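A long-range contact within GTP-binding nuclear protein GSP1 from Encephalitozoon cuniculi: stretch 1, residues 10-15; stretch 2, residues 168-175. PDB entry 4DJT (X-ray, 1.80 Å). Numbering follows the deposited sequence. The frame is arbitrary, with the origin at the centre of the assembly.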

# COMPACT_ATOMS: atom_id res chain seq x y z
N LEU A 10 5.56 1.66 17.94
CA LEU A 10 5.12 0.33 17.40
C LEU A 10 5.41 0.44 15.90
O LEU A 10 4.96 1.37 15.29
CB LEU A 10 3.61 0.12 17.60
CG LEU A 10 2.96 -0.21 18.98
CD1 LEU A 10 1.54 0.35 19.05
CD2 LEU A 10 2.87 -1.71 19.22
N THR A 11 6.16 -0.52 15.33
CA THR A 11 6.72 -0.39 13.95
C THR A 11 6.39 -1.59 13.10
O THR A 11 6.62 -2.73 13.48
CB THR A 11 8.25 -0.20 13.98
OG1 THR A 11 8.56 0.84 14.89
CG2 THR A 11 8.81 0.16 12.58
N TYR A 12 5.89 -1.33 11.89
CA TYR A 12 5.41 -2.38 11.03
C TYR A 12 5.86 -2.13 9.61
O TYR A 12 5.73 -1.02 9.13
CB TYR A 12 3.88 -2.42 11.04
CG TYR A 12 3.30 -2.50 12.43
CD1 TYR A 12 3.31 -3.68 13.13
CD2 TYR A 12 2.78 -1.35 13.06
CE1 TYR A 12 2.80 -3.76 14.42
CE2 TYR A 12 2.24 -1.41 14.33
CZ TYR A 12 2.27 -2.62 15.01
OH TYR A 12 1.73 -2.66 16.27
N LYS A 13 6.40 -3.14 8.95
CA LYS A 13 6.67 -3.02 7.52
C LYS A 13 5.42 -3.32 6.73
O LYS A 13 4.77 -4.37 6.94
CB LYS A 13 7.75 -3.97 7.08
CG LYS A 13 7.90 -4.06 5.56
CD LYS A 13 8.98 -5.03 5.18
CE LYS A 13 9.07 -5.24 3.67
NZ LYS A 13 10.29 -6.01 3.29
N ILE A 14 5.13 -2.47 5.74
CA ILE A 14 3.95 -2.68 4.90
C ILE A 14 4.43 -2.66 3.45
O ILE A 14 5.15 -1.73 3.05
CB ILE A 14 2.89 -1.56 5.09
CG1 ILE A 14 2.40 -1.47 6.55
CG2 ILE A 14 1.75 -1.72 4.08
CD1 ILE A 14 1.68 -2.69 7.04
N CYS A 15 3.98 -3.61 2.64
CA CYS A 15 4.26 -3.61 1.20
C CYS A 15 3.13 -3.04 0.39
O CYS A 15 1.98 -3.47 0.55
CB CYS A 15 4.53 -5.03 0.69
SG CYS A 15 6.05 -5.74 1.38
N HIS A 168 -6.97 1.04 9.59
CA HIS A 168 -7.34 -0.39 9.69
C HIS A 168 -6.20 -1.28 10.14
O HIS A 168 -6.35 -2.11 11.03
CB HIS A 168 -7.87 -0.92 8.37
CG HIS A 168 -8.41 -2.32 8.46
ND1 HIS A 168 -9.53 -2.61 9.13
CD2 HIS A 168 -7.89 -3.54 8.04
CE1 HIS A 168 -9.76 -3.93 9.08
NE2 HIS A 168 -8.76 -4.50 8.43
N LEU A 169 -5.04 -1.09 9.53
CA LEU A 169 -3.85 -1.89 9.84
C LEU A 169 -3.43 -1.71 11.30
O LEU A 169 -3.16 -2.69 11.99
CB LEU A 169 -2.70 -1.54 8.86
CG LEU A 169 -2.84 -1.99 7.39
CD1 LEU A 169 -1.77 -1.36 6.50
CD2 LEU A 169 -2.80 -3.52 7.29
N ALA A 170 -3.43 -0.47 11.80
CA ALA A 170 -3.13 -0.18 13.22
C ALA A 170 -4.09 -0.88 14.17
O ALA A 170 -3.66 -1.46 15.22
CB ALA A 170 -3.14 1.33 13.48
N ARG A 171 -5.37 -0.91 13.80
CA ARG A 171 -6.36 -1.65 14.58
C ARG A 171 -6.11 -3.14 14.65
O ARG A 171 -6.14 -3.72 15.75
CB ARG A 171 -7.78 -1.35 14.05
CG ARG A 171 -8.17 0.07 14.29
CD ARG A 171 -9.39 0.54 13.51
NE ARG A 171 -9.84 1.83 14.02
CZ ARG A 171 -10.84 2.55 13.52
NH1 ARG A 171 -11.54 2.13 12.45
NH2 ARG A 171 -11.15 3.70 14.10
N ILE A 172 -5.80 -3.76 13.51
CA ILE A 172 -5.44 -5.17 13.46
C ILE A 172 -4.22 -5.48 14.33
O ILE A 172 -4.21 -6.42 15.17
CB ILE A 172 -5.15 -5.64 11.99
CG1 ILE A 172 -6.43 -5.60 11.11
CG2 ILE A 172 -4.54 -7.04 12.01
CD1 ILE A 172 -7.59 -6.52 11.52
N PHE A 173 -3.16 -4.69 14.13
CA PHE A 173 -1.91 -4.95 14.79
C PHE A 173 -2.00 -4.75 16.29
O PHE A 173 -1.41 -5.56 17.05
CB PHE A 173 -0.83 -4.07 14.21
CG PHE A 173 -0.52 -4.33 12.74
CD1 PHE A 173 -0.63 -5.62 12.21
CD2 PHE A 173 -0.07 -3.31 11.94
CE1 PHE A 173 -0.31 -5.86 10.88
CE2 PHE A 173 0.27 -3.55 10.63
CZ PHE A 173 0.12 -4.81 10.08
N THR A 174 -2.71 -3.70 16.73
CA THR A 174 -2.86 -3.41 18.18
C THR A 174 -3.98 -4.23 18.82
O THR A 174 -4.02 -4.38 20.05
CB THR A 174 -3.15 -1.92 18.48
OG1 THR A 174 -4.42 -1.53 17.90
CG2 THR A 174 -2.04 -1.00 17.98
N GLY A 175 -4.91 -4.73 18.00
CA GLY A 175 -6.08 -5.40 18.51
C GLY A 175 -7.17 -4.47 19.06
O GLY A 175 -8.13 -4.96 19.64
O HOH W 1 1.64 -4.80 17.63

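Strand 11-15 packs against helix 168-174, the last turns of a longer helix, with the axes 10.7 Å apart at closest approach and their N-to-C directions at 125°. No direct hydrogen bond joins the two stretches; side chains fill the gap between backbones, and alternate strand residues supply them. Leu-10 begins the contact, its CD1 lying 4.0 Å from Thr-174 CG2. With chi1 in the p well, Thr-174 presents this methyl to Leu-10 while OG1 turns back along the helix and donates to Ala-170 O at 2.8 Å. Thr-11 takes no part. Tyr-12 points toward the helix and forms an offset stack with Phe-173: the ring centroids are 4.3 Å apart, the planes are inclined at 26°, and Tyr-12 CG comes within 3.5 Å of Phe-173 CD2. The phenol also reaches the helix backbone through water 1, which lies 2.5 Å from Tyr-12 OH and donates to Phe-173 O at 3.2 Å, a polar bridge beyond the hydroxyl end of the tyrosine ring. Lys-13 points away, and its NZ is hydrogen-bonded elsewhere in the structure. Ile-14 points back toward the helix: its CD1 lies 3.7 Å from Leu-169 CD1 and, at the edge of the Phe-173 ring, 4.0 Å from Phe-173 CE2, so one methyl touches residues a helical turn apart, a purely apolar contact that keeps hydrocarbon from water. Cys-15 makes no contact.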